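Fumarylacetoacetate hydrolase (Burkholderia xenovorans, PDB 5TI1) probably hydrolyses fumarylacetoacetate to fumarate and acetoacetate, the last step of phenylalanine and tyrosine breakdown, using a metal ion held by acidic side chains. Local coordinates at residues Val200-Gly205 and Gly437-Ala442; Leu223-Glu228 and Ser409-Gly414; Asn259-Arg264 and Thr281-Ile286; Glu327-Pro332 and Glu416-Gly421. One frame throughout, in Å; residues are numbered along the deposited sequence.

Contact 1 of 4, residues Val200-Gly205 and Gly437-Ala442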
loop_
_atom_site.group_PDB
_atom_site.type_symbol
_atom_site.label_atom_id
_atom_site.label_comp_id
_atom_site.label_asym_id
_atom_site.label_seq_id
_atom_site.Cartn_x
_atom_site.Cartn_y
_atom_site.Cartn_z
ATOM N N VAL B 200 8.821 -18.910 1.004
ATOM C CA VAL B 200 7.861 -18.331 0.076
ATOM C C VAL B 200 7.112 -19.463 -0.590
ATOM O O VAL B 200 7.722 -20.328 -1.231
ATOM C CB VAL B 200 8.544 -17.450 -0.978
ATOM C CG1 VAL B 200 7.519 -16.988 -2.001
ATOM C CG2 VAL B 200 9.219 -16.262 -0.307
ATOM N N ARG B 201 5.797 -19.458 -0.468
ATOM C CA ARG B 201 5.031 -20.571 -0.999
ATOM C C ARG B 201 4.653 -20.281 -2.438
ATOM O O ARG B 201 4.155 -19.187 -2.747
ATOM C CB ARG B 201 3.779 -20.853 -0.179
ATOM C CG ARG B 201 3.118 -22.134 -0.685
ATOM C CD ARG B 201 2.073 -22.690 0.236
ATOM N NE ARG B 201 2.549 -22.974 1.592
ATOM C CZ ARG B 201 3.099 -24.119 1.994
ATOM N NH1 ARG B 201 3.295 -25.120 1.140
ATOM N NH2 ARG B 201 3.472 -24.253 3.258
ATOM N N ARG B 202 4.909 -21.253 -3.313
ATOM C CA ARG B 202 4.511 -21.151 -4.704
ATOM C C ARG B 202 3.017 -20.857 -4.769
ATOM O O ARG B 202 2.218 -21.611 -4.189
ATOM C CB ARG B 202 4.828 -22.438 -5.466
ATOM C CG ARG B 202 4.365 -22.447 -6.932
ATOM C CD ARG B 202 4.705 -23.784 -7.622
ATOM N NE ARG B 202 6.132 -24.093 -7.548
ATOM C CZ ARG B 202 7.041 -23.646 -8.411
ATOM N NH1 ARG B 202 6.668 -22.881 -9.430
ATOM N NH2 ARG B 202 8.329 -23.964 -8.257
ATOM N N PRO B 203 2.605 -19.776 -5.421
ATOM C CA PRO B 203 1.177 -19.441 -5.471
ATOM C C PRO B 203 0.407 -20.316 -6.446
ATOM O O PRO B 203 0.917 -20.714 -7.494
ATOM C CB PRO B 203 1.181 -17.978 -5.936
ATOM C CG PRO B 203 2.491 -17.824 -6.704
ATOM C CD PRO B 203 3.463 -18.709 -5.974
ATOM N N ASN B 204 -0.830 -20.637 -6.077
ATOM C CA ASN B 204 -1.821 -21.046 -7.055
ATOM C C ASN B 204 -2.508 -19.805 -7.617
ATOM O O ASN B 204 -2.469 -18.733 -7.019
ATOM C CB ASN B 204 -2.857 -21.976 -6.433
ATOM C CG ASN B 204 -2.259 -23.290 -5.977
ATOM O OD1 ASN B 204 -1.550 -23.956 -6.723
ATOM N ND2 ASN B 204 -2.523 -23.653 -4.735
ATOM N N GLY B 205 -3.142 -19.961 -8.772
ATOM C CA GLY B 205 -3.860 -18.845 -9.366
ATOM C C GLY B 205 -4.444 -19.244 -10.700
ATOM O O GLY B 205 -4.395 -20.410 -11.093
ATOM N N GLY B 437 15.301 -16.424 0.273
ATOM C CA GLY B 437 14.057 -17.135 0.495
ATOM C C GLY B 437 14.108 -18.473 -0.194
ATOM O O GLY B 437 14.757 -18.626 -1.234
ATOM N N GLU B 438 13.414 -19.451 0.385
ATOM C CA GLU B 438 13.359 -20.798 -0.163
ATOM C C GLU B 438 11.907 -21.144 -0.472
ATOM O O GLU B 438 11.007 -20.830 0.310
ATOM C CB GLU B 438 13.999 -21.793 0.812
ATOM C CG GLU B 438 14.061 -23.224 0.305
ATOM C CD GLU B 438 15.009 -24.095 1.122
ATOM O OE1 GLU B 438 14.547 -25.069 1.735
ATOM O OE2 GLU B 438 16.217 -23.791 1.158
ATOM N N ILE B 439 11.671 -21.755 -1.630
ATOM C CA ILE B 439 10.321 -21.897 -2.171
ATOM C C ILE B 439 9.658 -23.150 -1.603
ATOM O O ILE B 439 10.236 -24.246 -1.628
ATOM C CB ILE B 439 10.349 -21.941 -3.707
ATOM C CG1 ILE B 439 10.932 -20.635 -4.272
ATOM C CG2 ILE B 439 8.950 -22.230 -4.252
ATOM C CD1 ILE B 439 10.296 -19.389 -3.717
ATOM N N LEU B 440 8.433 -22.985 -1.073
ATOM C CA LEU B 440 7.622 -24.102 -0.611
ATOM C C LEU B 440 6.666 -24.553 -1.710
ATOM O O LEU B 440 6.207 -23.731 -2.511
ATOM C CB LEU B 440 6.830 -23.706 0.625
ATOM C CG LEU B 440 7.699 -23.176 1.766
ATOM C CD1 LEU B 440 6.841 -22.848 2.978
ATOM C CD2 LEU B 440 8.781 -24.195 2.118
ATOM N N PRO B 441 6.367 -25.856 -1.777
ATOM C CA PRO B 441 5.414 -26.343 -2.780
ATOM C C PRO B 441 4.067 -25.647 -2.645
ATOM O O PRO B 441 3.648 -25.256 -1.554
ATOM C CB PRO B 441 5.297 -27.840 -2.462
ATOM C CG PRO B 441 6.543 -28.168 -1.741
ATOM C CD PRO B 441 6.911 -26.951 -0.961
ATOM N N ALA B 442 3.393 -25.488 -3.778
ATOM C CA ALA B 442 2.072 -24.889 -3.761
ATOM C C ALA B 442 1.118 -25.766 -2.961
ATOM O O ALA B 442 1.324 -26.975 -2.819
ATOM C CB ALA B 442 1.545 -24.693 -5.186
#
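Two parallel strand ends, Val200-Arg201 and Glu438-Leu440, are joined by three backbone hydrogen bonds. Val200 N gives a nearly straight bond to Glu438 O at 3.0 Å, Val200 O takes Leu440 N at 2.8 Å, and Arg202 N reaches Leu440 O at 2.9 Å, lying in that carbonyl's plane. On one face Val200 and Ile439 stand side by side, with Ile439 CD1 3.8 Å from Val200 CB. On the other, Arg201 crosses Leu440 at about a right angle: its chain, bent at chi3 (-57°), lays the guanidinium over Leu440 CB and CD1, and NH1 then bonds in plane to Pro441 O at 2.7 Å. Past the paired residues, Ala442 CB packs 3.3 Å from Arg202 O and 3.5 Å from Asn204 OD1. Arg202 is fixed from further out, by a salt bridge from NE to Asp413 and by NH1 and NH2 on the carbonyls of Cys220 and Ile411; Asn204 ND2 holds Leu443 O. The pair belongs to a mixed sheet, with strand 216-219 beside 200-207 and strand 416-424 beside 429-440, while Val200 and Ile439 lean on Trp261 of strand 252-263.

Contact 2 of 4, residues Leu223-Glu228 and Ser409-Gly414; sequences LDIELE and SFIEDG. With MG (magnesium ion), chain K.
Phe410 opens the contact with its CB 3.4 Å from Leu223 O. Its CG is anti to the carbonyl carbon (chi1 -69°), which sets the ring alongside Asp224, edge first: CD1 approaches Asp224 CB in the ring plane, and CE1 lies 3.9 Å from Asp224 OD2. Carboxylate and ring planes stand 83° apart, so the two do not stack. The carboxylate is instead held by Arg264 and by the backbone N atoms of Leu389 and Leu390, which would favour its charged form.

Ile411 carries the rest. Its N gives the one direct hydrogen bond between the segments, to Leu223 O at 2.9 Å and nearly along the C=O axis. Its O receives a bond from a water at 2.6 Å, and the same water accepts from Leu223 N, so both polar backbone atoms of Leu223 are tied to Ile411. The side chain, with CG1 anti to the carbonyl carbon, runs over Leu223 O and ends with CD1 3.6 Å from Ile225 CG2, the two isoleucines crossing at about a right angle. Further on, Asp413 turns away and pairs with Arg202.

The strand segment leads from this end to the metal: Glu226 OE2 and Glu228 OE1 each bind the magnesium at 2.2 Å, with Asp153 and Asp260 completing its protein ligands. Strand 223-233 runs beside strand 252-263 in the mixed sheet that carries the metal ligands, while the loop 409-414, leading into strand 416-424, packs Ile411 against Leu417, Ile439 and Trp261.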
loop_
_atom_site.group_PDB
_atom_site.type_symbol
_atom_site.label_atom_id
_atom_site.label_comp_id
_atom_site.label_asym_id
_atom_site.label_seq_id
_atom_site.Cartn_x
_atom_site.Cartn_y
_atom_site.Cartn_z
ATOM N N LEU B 223 7.662 -19.258 -11.787
ATOM C CA LEU B 223 8.037 -18.514 -10.596
ATOM C C LEU B 223 9.433 -17.932 -10.770
ATOM O O LEU B 223 10.386 -18.654 -11.096
ATOM C CB LEU B 223 7.982 -19.430 -9.378
ATOM C CG LEU B 223 8.268 -18.791 -8.029
ATOM C CD1 LEU B 223 7.211 -17.693 -7.725
ATOM C CD2 LEU B 223 8.310 -19.873 -6.970
ATOM N N ASP B 224 9.560 -16.626 -10.549
ATOM C CA ASP B 224 10.793 -15.935 -10.885
ATOM C C ASP B 224 11.160 -14.973 -9.763
ATOM O O ASP B 224 10.324 -14.594 -8.936
ATOM C CB ASP B 224 10.649 -15.197 -12.229
ATOM C CG ASP B 224 11.990 -14.871 -12.874
ATOM O OD1 ASP B 224 13.038 -15.179 -12.271
ATOM O OD2 ASP B 224 11.996 -14.311 -13.992
ATOM N N ILE B 225 12.440 -14.609 -9.732
ATOM C CA ILE B 225 12.916 -13.515 -8.891
ATOM C C ILE B 225 12.800 -12.213 -9.662
ATOM O O ILE B 225 12.621 -12.211 -10.886
ATOM C CB ILE B 225 14.380 -13.706 -8.460
ATOM C CG1 ILE B 225 15.299 -13.438 -9.658
ATOM C CG2 ILE B 225 14.597 -15.088 -7.864
ATOM C CD1 ILE B 225 16.762 -13.497 -9.341
ATOM N N GLU B 226 12.940 -11.099 -8.954
ATOM C CA GLU B 226 13.298 -9.827 -9.571
ATOM C C GLU B 226 14.340 -9.197 -8.667
ATOM O O GLU B 226 14.021 -8.781 -7.544
ATOM C CB GLU B 226 12.089 -8.907 -9.766
ATOM C CG GLU B 226 11.071 -9.483 -10.743
ATOM C CD GLU B 226 10.251 -8.424 -11.452
ATOM O OE1 GLU B 226 9.850 -8.656 -12.612
ATOM O OE2 GLU B 226 10.011 -7.367 -10.852
ATOM N N LEU B 227 15.590 -9.190 -9.138
ATOM C CA LEU B 227 16.690 -8.582 -8.404
ATOM C C LEU B 227 16.519 -7.073 -8.411
ATOM O O LEU B 227 16.487 -6.456 -9.483
ATOM C CB LEU B 227 18.030 -8.966 -9.032
ATOM C CG LEU B 227 19.205 -8.064 -8.632
ATOM C CD1 LEU B 227 19.580 -8.278 -7.184
ATOM C CD2 LEU B 227 20.404 -8.348 -9.518
ATOM N N GLU B 228 16.403 -6.484 -7.220
ATOM C CA GLU B 228 16.179 -5.052 -7.081
ATOM C C GLU B 228 16.862 -4.540 -5.822
ATOM O O GLU B 228 17.288 -5.307 -4.959
ATOM C CB GLU B 228 14.683 -4.724 -6.994
ATOM C CG GLU B 228 13.833 -5.309 -8.103
ATOM C CD GLU B 228 12.428 -4.770 -8.088
ATOM O OE1 GLU B 228 11.530 -5.418 -8.662
ATOM O OE2 GLU B 228 12.231 -3.695 -7.494
ATOM N N SER B 409 15.111 -23.247 -15.753
ATOM C CA SER B 409 14.416 -22.230 -16.527
ATOM C C SER B 409 13.822 -21.230 -15.547
ATOM O O SER B 409 14.333 -20.116 -15.414
ATOM C CB SER B 409 13.350 -22.850 -17.424
ATOM O OG SER B 409 13.960 -23.487 -18.529
ATOM N N PHE B 410 12.777 -21.626 -14.828
ATOM C CA PHE B 410 12.257 -20.838 -13.720
ATOM C C PHE B 410 12.538 -21.570 -12.406
ATOM O O PHE B 410 13.151 -22.641 -12.390
ATOM C CB PHE B 410 10.773 -20.526 -13.940
ATOM C CG PHE B 410 10.538 -19.564 -15.070
ATOM C CD1 PHE B 410 10.642 -18.191 -14.865
ATOM C CD2 PHE B 410 10.276 -20.027 -16.348
ATOM C CE1 PHE B 410 10.454 -17.293 -15.915
ATOM C CE2 PHE B 410 10.088 -19.148 -17.400
ATOM C CZ PHE B 410 10.176 -17.771 -17.188
ATOM N N ILE B 411 12.123 -20.958 -11.293
ATOM C CA ILE B 411 12.455 -21.485 -9.973
ATOM C C ILE B 411 11.649 -22.747 -9.680
ATOM O O ILE B 411 10.448 -22.827 -9.964
ATOM C CB ILE B 411 12.200 -20.427 -8.888
ATOM C CG1 ILE B 411 13.057 -19.176 -9.111
ATOM C CG2 ILE B 411 12.475 -21.010 -7.507
ATOM C CD1 ILE B 411 12.575 -17.994 -8.274
ATOM N N GLU B 412 12.299 -23.727 -9.076
ATOM C CA GLU B 412 11.654 -24.980 -8.725
ATOM C C GLU B 412 11.503 -25.088 -7.211
ATOM O O GLU B 412 12.136 -24.348 -6.448
ATOM C CB GLU B 412 12.442 -26.161 -9.317
ATOM C CG GLU B 412 11.910 -26.518 -10.695
ATOM C CD GLU B 412 12.960 -27.021 -11.635
ATOM O OE1 GLU B 412 12.734 -26.940 -12.861
ATOM O OE2 GLU B 412 14.007 -27.503 -11.159
ATOM N N ASP B 413 10.609 -25.989 -6.788
ATOM C CA ASP B 413 10.335 -26.174 -5.370
ATOM C C ASP B 413 11.599 -26.605 -4.637
ATOM O O ASP B 413 12.385 -27.410 -5.142
ATOM C CB ASP B 413 9.226 -27.211 -5.172
ATOM C CG ASP B 413 7.859 -26.722 -5.653
ATOM O OD1 ASP B 413 7.696 -25.516 -5.951
ATOM O OD2 ASP B 413 6.932 -27.556 -5.717
ATOM N N GLY B 414 11.802 -26.048 -3.443
ATOM C CA GLY B 414 12.994 -26.317 -2.673
ATOM C C GLY B 414 14.230 -25.532 -3.084
ATOM O O GLY B 414 15.260 -25.640 -2.401
HETATM MG MG MG K . 9.539 -5.641 -9.621
HETATM O O HOH W 1 8.590 -22.041 -11.589
#

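Contact 3 of 4, residues Asn259-Arg264 and Thr281-Ile286; sequences NDWSAR and TFATTI. With NA (sodium ion), chain L; MG (magnesium ion), chain K.
Metal bonds dominate this junction. The sodium ion is held by Asp260 OD1 at 2.4 Å, and by Trp261 O and Ala283 O. Thr284 OG1 binds the same sodium at a longer 2.9 Å, and Lys280 O supplies a fifth ligand. Asp260 uses both oxygens: with CG anti to the backbone N (chi1 176°), it turns OD2 to the magnesium at 2.4 Å, which Asp153, Glu226 and Glu228 also bind. One carboxylate therefore bridges the two cations, and their charges probably keep it ionised.

Backbone hydrogen bonds join Asn259 and Thr285 as an antiparallel hydrogen-bonded pair, Asn259 N to Thr285 O at 2.8 Å and Thr285 N to Asn259 O at 3.0 Å. Just beyond, Asp260 centres an inverse gamma turn that carries the chain out of this pairing. A side-chain bond adds to it: Trp261 NE1 points at Thr285 OG1, 2.7 Å away, in the indole plane and almost straight (176°), which fixes the rotation of the ring.

Apolar packing fills the rest. Ala283 CB lies off the indole plane, 3.8 Å from Trp261 CD1. Phe282, its CG in the crowded position between N and carbonyl carbon (chi1 64°), brings CZ within 3.6 Å of Trp261 CB and CE1 beside Ala263.

Strands 252-263 and 284-292 are neighbours in the mixed sheet that carries the metal ligands, with 223-233 on the other side of 252-263; Trp261, Phe282 and Ala283 pack on Val200 of strand 200-207, and Ala263 occupies the N-cap position, right before helix 264-270.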
loop_
_atom_site.group_PDB
_atom_site.type_symbol
_atom_site.label_atom_id
_atom_site.label_comp_id
_atom_site.label_asym_id
_atom_site.label_seq_id
_atom_site.Cartn_x
_atom_site.Cartn_y
_atom_site.Cartn_z
ATOM N N ASN B 259 13.887 -8.623 -3.336
ATOM C CA ASN B 259 13.521 -9.641 -4.309
ATOM C C ASN B 259 12.008 -9.590 -4.477
ATOM O O ASN B 259 11.262 -10.049 -3.603
ATOM C CB ASN B 259 13.977 -11.032 -3.867
ATOM C CG ASN B 259 13.670 -12.101 -4.908
ATOM O OD1 ASN B 259 13.077 -11.802 -5.956
ATOM N ND2 ASN B 259 14.084 -13.353 -4.637
ATOM N N ASP B 260 11.561 -9.047 -5.609
ATOM C CA ASP B 260 10.134 -8.947 -5.913
ATOM C C ASP B 260 9.703 -10.225 -6.627
ATOM O O ASP B 260 9.614 -10.287 -7.857
ATOM C CB ASP B 260 9.856 -7.705 -6.757
ATOM C CG ASP B 260 8.401 -7.599 -7.187
ATOM O OD1 ASP B 260 7.528 -8.176 -6.496
ATOM O OD2 ASP B 260 8.134 -6.952 -8.230
ATOM N N TRP B 261 9.445 -11.267 -5.830
ATOM C CA TRP B 261 9.010 -12.549 -6.373
ATOM C C TRP B 261 7.842 -12.362 -7.335
ATOM O O TRP B 261 6.881 -11.647 -7.035
ATOM C CB TRP B 261 8.601 -13.496 -5.245
ATOM C CG TRP B 261 9.627 -13.698 -4.166
ATOM C CD1 TRP B 261 9.705 -13.031 -2.972
ATOM C CD2 TRP B 261 10.707 -14.643 -4.169
ATOM N NE1 TRP B 261 10.776 -13.496 -2.240
ATOM C CE2 TRP B 261 11.404 -14.488 -2.949
ATOM C CE3 TRP B 261 11.154 -15.599 -5.082
ATOM C CZ2 TRP B 261 12.510 -15.269 -2.611
ATOM C CZ3 TRP B 261 12.263 -16.370 -4.751
ATOM C CH2 TRP B 261 12.925 -16.203 -3.523
ATOM N N SER B 262 7.929 -13.013 -8.493
ATOM C CA SER B 262 6.961 -12.838 -9.566
ATOM C C SER B 262 6.479 -14.190 -10.063
ATOM O O SER B 262 7.292 -15.084 -10.314
ATOM C CB SER B 262 7.573 -12.054 -10.728
ATOM O OG SER B 262 7.798 -10.699 -10.354
ATOM N N ALA B 263 5.160 -14.326 -10.221
ATOM C CA ALA B 263 4.542 -15.478 -10.880
ATOM C C ALA B 263 4.138 -15.021 -12.278
ATOM O O ALA B 263 3.070 -14.429 -12.464
ATOM C CB ALA B 263 3.347 -15.987 -10.085
ATOM N N ARG B 264 4.999 -15.286 -13.264
ATOM C CA ARG B 264 4.867 -14.598 -14.544
ATOM C C ARG B 264 3.700 -15.107 -15.367
ATOM O O ARG B 264 3.113 -14.330 -16.127
ATOM C CB ARG B 264 6.155 -14.717 -15.348
ATOM C CG ARG B 264 7.323 -14.175 -14.591
ATOM C CD ARG B 264 8.420 -13.693 -15.489
ATOM N NE ARG B 264 9.437 -13.058 -14.669
ATOM C CZ ARG B 264 9.372 -11.804 -14.244
ATOM N NH1 ARG B 264 8.336 -11.028 -14.575
ATOM N NH2 ARG B 264 10.348 -11.327 -13.484
ATOM N N THR B 281 1.990 -9.917 -5.342
ATOM C CA THR B 281 1.705 -9.597 -3.957
ATOM C C THR B 281 1.792 -10.797 -3.030
ATOM O O THR B 281 1.566 -10.632 -1.828
ATOM C CB THR B 281 0.310 -8.990 -3.836
ATOM O OG1 THR B 281 -0.654 -9.978 -4.218
ATOM C CG2 THR B 281 0.180 -7.746 -4.730
ATOM N N PHE B 282 2.090 -11.996 -3.544
ATOM C CA PHE B 282 2.164 -13.157 -2.660
ATOM C C PHE B 282 3.414 -13.135 -1.778
ATOM O O PHE B 282 3.431 -13.799 -0.737
ATOM C CB PHE B 282 2.101 -14.458 -3.476
ATOM C CG PHE B 282 3.267 -14.655 -4.411
ATOM C CD1 PHE B 282 3.219 -14.184 -5.710
ATOM C CD2 PHE B 282 4.399 -15.333 -3.990
ATOM C CE1 PHE B 282 4.291 -14.366 -6.572
ATOM C CE2 PHE B 282 5.471 -15.523 -4.839
ATOM C CZ PHE B 282 5.420 -15.037 -6.134
ATOM N N ALA B 283 4.440 -12.375 -2.158
ATOM C CA ALA B 283 5.681 -12.292 -1.389
ATOM C C ALA B 283 6.641 -11.286 -2.008
ATOM O O ALA B 283 6.823 -11.263 -3.226
ATOM C CB ALA B 283 6.384 -13.651 -1.306
ATOM N N THR B 284 7.254 -10.456 -1.170
ATOM C CA THR B 284 8.389 -9.636 -1.553
ATOM C C THR B 284 9.361 -9.695 -0.388
ATOM O O THR B 284 8.951 -9.502 0.758
ATOM C CB THR B 284 7.964 -8.190 -1.857
ATOM O OG1 THR B 284 7.036 -8.175 -2.953
ATOM C CG2 THR B 284 9.178 -7.349 -2.216
ATOM N N THR B 285 10.629 -10.005 -0.660
ATOM C CA THR B 285 11.615 -10.184 0.398
ATOM C C THR B 285 12.602 -9.019 0.396
ATOM O O THR B 285 13.056 -8.582 -0.664
ATOM C CB THR B 285 12.360 -11.524 0.237
ATOM O OG1 THR B 285 11.417 -12.598 0.227
ATOM C CG2 THR B 285 13.334 -11.755 1.383
ATOM N N ILE B 286 12.930 -8.502 1.581
ATOM C CA ILE B 286 14.025 -7.546 1.690
ATOM C C ILE B 286 15.063 -8.048 2.688
ATOM O O ILE B 286 14.770 -8.825 3.605
ATOM C CB ILE B 286 13.557 -6.118 2.067
ATOM C CG1 ILE B 286 12.864 -6.087 3.436
ATOM C CG2 ILE B 286 12.652 -5.550 0.976
ATOM C CD1 ILE B 286 12.552 -4.652 3.919
HETATM NA NA NA L . 6.623 -9.932 -5.193
HETATM MG MG MG K . 9.539 -5.641 -9.621
#

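Contact 4 of 4, residues Glu327-Pro332 and Glu416-Gly421; sequences EVTLRP and ELTLAG
An antiparallel strand pair, 327-331 with 416-421, makes a stretch of beta-sheet with five bridged pairs. Six backbone hydrogen bonds, grouped at Glu327-Ala420, Thr329-Thr418 and Arg331-Glu416, set the register, and the side chains alternate between two unlike faces.

The apolar face is formed by Val328, Leu330, Leu417 and Leu419. Leu417 leans across the pair, so that its forked end lies against the flank of Leu330: CD1 reaches Leu330 CD1 at 3.8 Å and CD2 reaches Leu330 CG at 3.9 Å. Leu417 CD1 also approaches Val328 CG1, at 4.1 Å, and so sits between the side chains of Val328 and Leu330. The other branch of Val328, CG2, is anti to the carbonyl carbon and packs alongside Leu419 CD1 at 3.9 Å. Ile225 and Leu227 of strand 223-233 press on this face from the sheet that carries the metal site.

The opposite face is polar and partly exposed. Thr329 and Thr418 stand side by side, pointing the same way, with Thr329 OG1 3.5 Å from Thr418 CB; a water joins both hydroxyls and gives a hydrogen bond to Glu416 O. At the end of the pair Arg331, bent at chi3 (60°), meets the extended Glu416 with guanidinium and carboxylate planes 89° apart, and this salt bridge rests on one weak hydrogen bond, Arg331 NH2 to Glu416 OE1 at 2.8 Å.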
loop_
_atom_site.group_PDB
_atom_site.type_symbol
_atom_site.label_atom_id
_atom_site.label_comp_id
_atom_site.label_asym_id
_atom_site.label_seq_id
_atom_site.Cartn_x
_atom_site.Cartn_y
_atom_site.Cartn_z
ATOM N N GLU B 327 24.717 -9.653 -6.686
ATOM C CA GLU B 327 24.833 -11.040 -7.114
ATOM C C GLU B 327 23.621 -11.818 -6.626
ATOM O O GLU B 327 23.009 -11.482 -5.610
ATOM C CB GLU B 327 26.111 -11.722 -6.583
ATOM C CG GLU B 327 27.404 -11.025 -6.984
ATOM C CD GLU B 327 28.646 -11.870 -6.718
ATOM O OE1 GLU B 327 28.500 -13.002 -6.215
ATOM O OE2 GLU B 327 29.765 -11.394 -7.016
ATOM N N VAL B 328 23.283 -12.870 -7.357
ATOM C CA VAL B 328 22.210 -13.769 -6.966
ATOM C C VAL B 328 22.743 -15.186 -7.083
ATOM O O VAL B 328 23.422 -15.519 -8.061
ATOM C CB VAL B 328 20.943 -13.573 -7.826
ATOM C CG1 VAL B 328 19.860 -14.600 -7.462
ATOM C CG2 VAL B 328 20.403 -12.123 -7.680
ATOM N N THR B 329 22.477 -16.003 -6.074
ATOM C CA THR B 329 22.770 -17.422 -6.154
ATOM C C THR B 329 21.472 -18.207 -6.045
ATOM O O THR B 329 20.479 -17.738 -5.467
ATOM C CB THR B 329 23.771 -17.872 -5.072
ATOM O OG1 THR B 329 23.182 -17.751 -3.774
ATOM C CG2 THR B 329 25.052 -17.026 -5.138
ATOM N N LEU B 330 21.484 -19.394 -6.649
ATOM C CA LEU B 330 20.362 -20.319 -6.603
ATOM C C LEU B 330 20.905 -21.653 -6.125
ATOM O O LEU B 330 21.904 -22.142 -6.662
ATOM C CB LEU B 330 19.695 -20.461 -7.983
ATOM C CG LEU B 330 18.349 -21.201 -8.089
ATOM C CD1 LEU B 330 17.597 -20.751 -9.328
ATOM C CD2 LEU B 330 18.510 -22.721 -8.098
ATOM N N ARG B 331 20.276 -22.228 -5.110
ATOM C CA ARG B 331 20.720 -23.528 -4.614
ATOM C C ARG B 331 19.570 -24.520 -4.652
ATOM O O ARG B 331 18.592 -24.359 -3.898
ATOM C CB ARG B 331 21.295 -23.425 -3.203
ATOM C CG ARG B 331 21.799 -24.764 -2.689
ATOM C CD ARG B 331 22.735 -24.623 -1.509
ATOM N NE ARG B 331 22.092 -23.957 -0.387
ATOM C CZ ARG B 331 21.193 -24.533 0.404
ATOM N NH1 ARG B 331 20.824 -25.792 0.190
ATOM N NH2 ARG B 331 20.652 -23.845 1.405
ATOM N N PRO B 332 19.627 -25.519 -5.533
ATOM C CA PRO B 332 18.649 -26.611 -5.491
ATOM C C PRO B 332 18.640 -27.278 -4.128
ATOM O O PRO B 332 19.650 -27.297 -3.418
ATOM C CB PRO B 332 19.146 -27.583 -6.572
ATOM C CG PRO B 332 19.995 -26.721 -7.494
ATOM C CD PRO B 332 20.604 -25.664 -6.628
ATOM N N GLU B 416 16.551 -22.373 -3.093
ATOM C CA GLU B 416 16.772 -21.186 -2.276
ATOM C C GLU B 416 17.433 -20.113 -3.136
ATOM O O GLU B 416 18.453 -20.368 -3.784
ATOM C CB GLU B 416 17.632 -21.494 -1.044
ATOM C CG GLU B 416 17.895 -20.266 -0.155
ATOM C CD GLU B 416 18.668 -20.590 1.125
ATOM O OE1 GLU B 416 19.780 -21.173 1.041
ATOM O OE2 GLU B 416 18.163 -20.246 2.217
ATOM N N LEU B 417 16.844 -18.922 -3.152
ATOM C CA LEU B 417 17.340 -17.805 -3.949
ATOM C C LEU B 417 17.917 -16.767 -3.000
ATOM O O LEU B 417 17.222 -16.319 -2.081
ATOM C CB LEU B 417 16.224 -17.205 -4.807
ATOM C CG LEU B 417 15.926 -17.894 -6.147
ATOM C CD1 LEU B 417 17.062 -17.644 -7.133
ATOM C CD2 LEU B 417 15.634 -19.395 -6.023
ATOM N N THR B 418 19.184 -16.392 -3.215
ATOM C CA THR B 418 19.876 -15.476 -2.315
ATOM C C THR B 418 20.434 -14.288 -3.084
ATOM O O THR B 418 21.326 -14.448 -3.926
ATOM C CB THR B 418 20.998 -16.187 -1.556
ATOM O OG1 THR B 418 20.473 -17.346 -0.890
ATOM C CG2 THR B 418 21.589 -15.251 -0.522
ATOM N N LEU B 419 19.945 -13.098 -2.758
ATOM C CA LEU B 419 20.513 -11.843 -3.248
ATOM C C LEU B 419 21.590 -11.357 -2.289
ATOM O O LEU B 419 21.431 -11.443 -1.066
ATOM C CB LEU B 419 19.437 -10.759 -3.366
ATOM C CG LEU B 419 18.550 -10.628 -4.602
ATOM C CD1 LEU B 419 17.780 -11.869 -4.836
ATOM C CD2 LEU B 419 17.591 -9.429 -4.445
ATOM N N ALA B 420 22.680 -10.829 -2.848
ATOM C CA ALA B 420 23.761 -10.275 -2.051
ATOM C C ALA B 420 24.289 -9.027 -2.746
ATOM O O ALA B 420 24.185 -8.888 -3.967
ATOM C CB ALA B 420 24.900 -11.282 -1.850
ATOM N N GLY B 421 24.878 -8.130 -1.968
ATOM C CA GLY B 421 25.322 -6.864 -2.524
ATOM C C GLY B 421 26.339 -6.177 -1.652
ATOM O O GLY B 421 26.300 -6.279 -0.423
HETATM O O HOH W 2 20.905 -19.341 -2.840
#

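The touching residues of contacts 2 and 3 are all buried; strands 223-233 and 252-263, neighbours in one mixed sheet, both supply magnesium ligands. Contacts 1 and 4 belong to the other mixed sheet, through the neighbouring strands 429-440 and 416-424, and are only partly buried: each keeps an apolar face inward and places an arginine on its outer face. Metal coordination joins both segments only in contact 3, through the sodium; in contact 2 one segment alone binds magnesium. Parallel pairing in contact 1 and antiparallel pairing in contact 4 rest mainly on backbone bonds. Between the sheets, Val200 and Ile439 meet Trp261, and Ile225 meets Leu417. Contacts 1 and 3 also touch the second subunit.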